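Long-range contacts in CCMAN5 (Cellulosimicrobium cellulans, PDB 2XSG), which hydrolyses alpha-mannosidic linkages as a family GH92 mannosidase and enables mannose-6-phosphate modification of yeast-produced human lysosomal enzymes: residues G24-P28 and N48-Y52; S73-L79 and T165-R170. The contacts are given in a common frame with arbitrary orientation. Residue numbers count along the deposited sequence, not the author numbering.

Contact 1: residues G24-P28 and N48-Y52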
loop_
_atom_site.group_PDB
_atom_site.type_symbol
_atom_site.label_atom_id
_atom_site.label_comp_id
_atom_site.label_asym_id
_atom_site.label_seq_id
_atom_site.Cartn_x
_atom_site.Cartn_y
_atom_site.Cartn_z
ATOM N N GLY A 24 0.443 3.214 11.461
ATOM C CA GLY A 24 0.546 2.441 10.231
ATOM C C GLY A 24 -0.764 2.231 9.490
ATOM O O GLY A 24 -0.770 2.176 8.268
ATOM N N ASN A 25 -1.864 2.116 10.236
ATOM C CA ASN A 25 -3.196 1.854 9.681
ATOM C C ASN A 25 -3.294 0.575 8.858
ATOM O O ASN A 25 -3.979 0.533 7.851
ATOM C CB ASN A 25 -3.771 3.080 8.960
ATOM C CG ASN A 25 -4.297 4.124 9.946
ATOM O OD1 ASN A 25 -5.211 3.844 10.727
ATOM N ND2 ASN A 25 -3.723 5.330 9.912
ATOM N N ASP A 26 -2.580 -0.461 9.300
ATOM C CA ASP A 26 -2.687 -1.789 8.709
ATOM C C ASP A 26 -3.638 -2.683 9.500
ATOM O O ASP A 26 -4.059 -2.344 10.619
ATOM C CB ASP A 26 -1.304 -2.432 8.604
ATOM C CG ASP A 26 -0.522 -1.921 7.415
ATOM O OD1 ASP A 26 -1.132 -1.690 6.321
ATOM O OD2 ASP A 26 0.696 -1.740 7.572
ATOM N N MET A 27 -3.972 -3.822 8.915
ATOM C CA MET A 27 -4.998 -4.694 9.471
ATOM C C MET A 27 -4.460 -6.095 9.787
ATOM O O MET A 27 -3.586 -6.590 9.087
ATOM C CB MET A 27 -6.173 -4.799 8.489
ATOM C CG MET A 27 -5.839 -5.519 7.178
ATOM S SD MET A 27 -7.144 -5.310 5.951
ATOM C CE MET A 27 -6.759 -3.640 5.375
ATOM N N PRO A 28 -4.998 -6.743 10.834
ATOM C CA PRO A 28 -4.667 -8.147 11.055
ATOM C C PRO A 28 -5.561 -9.101 10.234
ATOM O O PRO A 28 -5.475 -10.315 10.394
ATOM C CB PRO A 28 -4.947 -8.322 12.543
ATOM C CG PRO A 28 -6.136 -7.422 12.774
ATOM C CD PRO A 28 -5.919 -6.222 11.867
ATOM N N ASN A 48 -8.551 1.547 14.228
ATOM C CA ASN A 48 -7.757 2.270 13.246
ATOM C C ASN A 48 -8.559 2.431 11.934
ATOM O O ASN A 48 -9.745 2.102 11.887
ATOM C CB ASN A 48 -6.329 1.698 13.086
ATOM C CG ASN A 48 -6.254 0.457 12.209
ATOM O OD1 ASN A 48 -7.247 -0.039 11.688
ATOM N ND2 ASN A 48 -5.034 -0.042 12.035
ATOM N N ASN A 49 -7.950 2.972 10.890
ATOM C CA ASN A 49 -8.695 3.208 9.646
ATOM C C ASN A 49 -9.252 1.919 9.043
ATOM O O ASN A 49 -10.279 1.946 8.363
ATOM C CB ASN A 49 -7.846 3.970 8.615
ATOM C CG ASN A 49 -7.488 5.365 9.078
ATOM O OD1 ASN A 49 -6.593 6.015 8.518
ATOM N ND2 ASN A 49 -8.167 5.828 10.120
ATOM N N THR A 50 -8.605 0.791 9.322
ATOM C CA THR A 50 -9.080 -0.487 8.778
ATOM C C THR A 50 -10.250 -1.061 9.552
ATOM O O THR A 50 -10.977 -1.900 9.022
ATOM C CB THR A 50 -7.985 -1.552 8.682
ATOM O OG1 THR A 50 -7.743 -2.145 9.970
ATOM C CG2 THR A 50 -6.698 -0.957 8.074
ATOM N N GLY A 51 -10.413 -0.626 10.800
ATOM C CA GLY A 51 -11.483 -1.141 11.644
ATOM C C GLY A 51 -10.983 -1.897 12.857
ATOM O O GLY A 51 -11.791 -2.355 13.660
ATOM N N TYR A 52 -9.658 -2.022 13.007
ATOM C CA TYR A 52 -9.065 -2.697 14.183
ATOM C C TYR A 52 -7.950 -1.870 14.813
ATOM O O TYR A 52 -6.938 -1.568 14.166
ATOM C CB TYR A 52 -8.523 -4.076 13.761
ATOM C CG TYR A 52 -7.807 -4.876 14.832
ATOM C CD1 TYR A 52 -6.477 -4.594 15.189
ATOM C CD2 TYR A 52 -8.443 -5.941 15.459
ATOM C CE1 TYR A 52 -5.821 -5.330 16.161
ATOM C CE2 TYR A 52 -7.795 -6.706 16.415
ATOM C CZ TYR A 52 -6.482 -6.398 16.769
ATOM O OH TYR A 52 -5.857 -7.166 17.733
HETATM O O HOH W 1 -2.770 1.419 12.796
#
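This is a buried loop-to-loop contact in the family GH92 N-terminal domain, built around an Asx turn and a type I beta turn in residues 48-52, which meet residues 24-28 across 369 Å² of covered surface. The two loops lie before and after strand 40-44. In the turn, Gly51 N donates to Asn48 O at 3.0 Å, while Asn48 OD1 accepts from Thr50 N at 2.9 Å, the Asx turn, and from Thr50 OG1 at 2.8 Å. With OD1 held inside its own loop, the other end of the amide crosses over: Asn48 ND2 donates to Asp26 O at 2.9 Å and 160°. A second crossing bond runs the same way, from Asn49 N to Asn25 OD1 at 2.9 Å and 169°, so residues 48-52 supply both donors and residues 24-28 both acceptors. One water also bridges, accepting from Asn25 N and Asn48 ND2, both at 2.8 Å.

The Asn25 side chain is about 9 Å from the bound calcium ion, and its ND2 binds Asp660 while Asp26 OD2 binds Asn661, the two residues preceding the calcium ligand Asp662. The contact therefore abuts the catalytic part of the chain. At the far end Tyr52 OH is bonded to Glu106, and Pro28 CG makes a CH-pi contact 3.6 Å from the Tyr52 ring centroid, 11° off the ring normal.

Contact 2: residues S73-L79 and T165-R170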
loop_
_atom_site.group_PDB
_atom_site.type_symbol
_atom_site.label_atom_id
_atom_site.label_comp_id
_atom_site.label_asym_id
_atom_site.label_seq_id
_atom_site.Cartn_x
_atom_site.Cartn_y
_atom_site.Cartn_z
ATOM N N SER A 73 -10.747 8.061 7.285
ATOM C CA SER A 73 -11.264 7.119 8.275
ATOM C C SER A 73 -11.231 5.694 7.713
ATOM O O SER A 73 -11.937 4.807 8.184
ATOM C CB SER A 73 -12.674 7.541 8.753
ATOM O OG SER A 73 -13.612 7.546 7.683
ATOM N N GLY A 74 -10.403 5.489 6.689
ATOM C CA GLY A 74 -10.279 4.186 6.034
ATOM C C GLY A 74 -11.366 3.921 5.011
ATOM O O GLY A 74 -12.431 4.530 5.058
ATOM N N GLY A 75 -11.085 3.003 4.089
ATOM C CA GLY A 75 -12.035 2.581 3.068
ATOM C C GLY A 75 -12.514 1.155 3.230
ATOM O O GLY A 75 -11.994 0.391 4.060
ATOM N N GLY A 76 -13.524 0.789 2.443
ATOM C CA GLY A 76 -14.160 -0.531 2.601
ATOM C C GLY A 76 -14.805 -0.684 3.973
ATOM O O GLY A 76 -15.476 0.239 4.451
ATOM N N GLY A 77 -14.587 -1.839 4.609
ATOM C CA GLY A 77 -15.223 -2.146 5.908
ATOM C C GLY A 77 -16.667 -2.625 5.755
ATOM O O GLY A 77 -17.446 -2.564 6.707
ATOM N N ASP A 78 -17.013 -3.105 4.557
ATOM C CA ASP A 78 -18.362 -3.592 4.234
ATOM C C ASP A 78 -18.633 -4.987 4.782
ATOM O O ASP A 78 -17.714 -5.802 4.905
ATOM C CB ASP A 78 -18.574 -3.680 2.712
ATOM C CG ASP A 78 -18.473 -2.327 2.014
ATOM O OD1 ASP A 78 -17.504 -2.114 1.237
ATOM O OD2 ASP A 78 -19.366 -1.492 2.248
ATOM N N LEU A 79 -19.915 -5.242 5.059
ATOM C CA LEU A 79 -20.444 -6.565 5.354
ATOM C C LEU A 79 -19.948 -7.056 6.717
ATOM O O LEU A 79 -19.042 -7.887 6.793
ATOM C CB LEU A 79 -20.094 -7.556 4.244
ATOM C CG LEU A 79 -21.090 -8.673 3.898
ATOM C CD1 LEU A 79 -20.842 -9.178 2.472
ATOM C CD2 LEU A 79 -21.016 -9.829 4.899
ATOM N N THR A 165 -22.557 -0.977 7.743
ATOM C CA THR A 165 -21.172 -0.735 8.197
ATOM C C THR A 165 -20.235 -0.407 7.034
ATOM O O THR A 165 -20.160 -1.152 6.047
ATOM C CB THR A 165 -20.614 -1.949 8.981
ATOM O OG1 THR A 165 -21.563 -2.363 9.965
ATOM C CG2 THR A 165 -19.283 -1.621 9.663
ATOM N N ASN A 166 -19.571 0.742 7.144
ATOM C CA ASN A 166 -18.508 1.127 6.210
ATOM C C ASN A 166 -17.517 2.031 6.921
ATOM O O ASN A 166 -17.920 2.813 7.783
ATOM C CB ASN A 166 -19.092 1.840 4.984
ATOM C CG ASN A 166 -18.058 2.065 3.900
ATOM O OD1 ASN A 166 -17.305 3.033 3.944
ATOM N ND2 ASN A 166 -18.037 1.182 2.898
ATOM N N ASN A 167 -16.241 1.938 6.545
ATOM C CA ASN A 167 -15.185 2.757 7.148
ATOM C C ASN A 167 -15.307 4.254 6.889
ATOM O O ASN A 167 -14.794 5.067 7.670
ATOM C CB ASN A 167 -13.787 2.233 6.767
ATOM C CG ASN A 167 -13.456 0.928 7.472
ATOM O OD1 ASN A 167 -13.909 0.688 8.594
ATOM N ND2 ASN A 167 -12.688 0.082 6.825
ATOM N N THR A 168 -16.008 4.607 5.815
ATOM C CA THR A 168 -16.220 6.007 5.471
ATOM C C THR A 168 -17.671 6.343 5.159
ATOM O O THR A 168 -18.221 7.253 5.758
ATOM C CB THR A 168 -15.313 6.452 4.309
ATOM O OG1 THR A 168 -13.958 6.474 4.762
ATOM C CG2 THR A 168 -15.690 7.852 3.823
ATOM N N SER A 169 -18.297 5.638 4.222
ATOM C CA SER A 169 -19.634 6.053 3.791
ATOM C C SER A 169 -20.357 4.952 3.048
ATOM O O SER A 169 -19.888 4.479 2.007
ATOM C CB SER A 169 -19.555 7.317 2.905
ATOM O OG SER A 169 -20.831 7.672 2.394
ATOM N N ARG A 170 -21.496 4.558 3.606
ATOM C CA ARG A 170 -22.406 3.634 2.964
ATOM C C ARG A 170 -23.330 4.427 2.041
ATOM O O ARG A 170 -23.993 5.373 2.485
ATOM C CB ARG A 170 -23.207 2.853 4.024
ATOM C CG ARG A 170 -24.514 2.197 3.543
ATOM C CD ARG A 170 -24.307 1.141 2.423
ATOM N NE ARG A 170 -23.622 -0.032 2.951
ATOM C CZ ARG A 170 -22.388 -0.406 2.623
ATOM N NH1 ARG A 170 -21.680 0.250 1.702
ATOM N NH2 ARG A 170 -21.867 -1.473 3.198
HETATM O O HOH W 2 -12.485 8.847 4.880
HETATM O O HOH W 3 -15.350 3.045 2.019
HETATM O O HOH W 4 -21.742 -3.375 5.481
#
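Asn167 lays its side chain across the glycine run Gly74-Gly77, with 90 Å² of the residue covered. Its ND2 donates to Gly75 O at 2.9 Å, its backbone N reaches Gly76 O at 2.8 Å and 175°, and OD1 turns elsewhere, to Arg42. The absence of side chains matters here: an ideal CB on Gly77 would clash at 2.6 Å from Asn167 CG, and Gly74, Gly76 and Gly77 all have positive phi. Next to it, Asn166 forms an Asx turn and Asx motif at the approach to strand 169-179, OD1 accepting from Thr168 N and Ser169 N, both at 2.8 Å. Hydroxyls secure the Ser73 end, through Ser73 OG to Asn167 O at 2.7 Å and a very short 2.5 Å bond from Thr168 OG1 to Gly74 O. At the other end Asp78 OD2 accepts from Asn166 ND2 at 3.1 Å and forms a salt bridge with Arg170 NH2 at 2.7 Å, while Asp78 OD1 binds Tyr200 and Thr65.

How the contacts relate
From the N terminus, contact 1 closes first: residues 24-28 are followed by strand 40-44, and the chain returns at 48-52. Only afterwards, past strand 58-63, does contact 2 open at 73-79, so the two loops stand in series, neither nested nor crossed. Contact 2 spans a longer excursion, with 44 of the 85 intervening residues in strands. It joins the loop entering strand 80-84, an outermost strand of the five-stranded sheet, to the start of strand 169-179 in the ten-stranded sheet. The contact centres are 12 Å apart, and the two touch: Asn49 CB lies 3.5 Å from Gly74 N, and Asn167 ND2 packs 3.4 Å from Thr50 O.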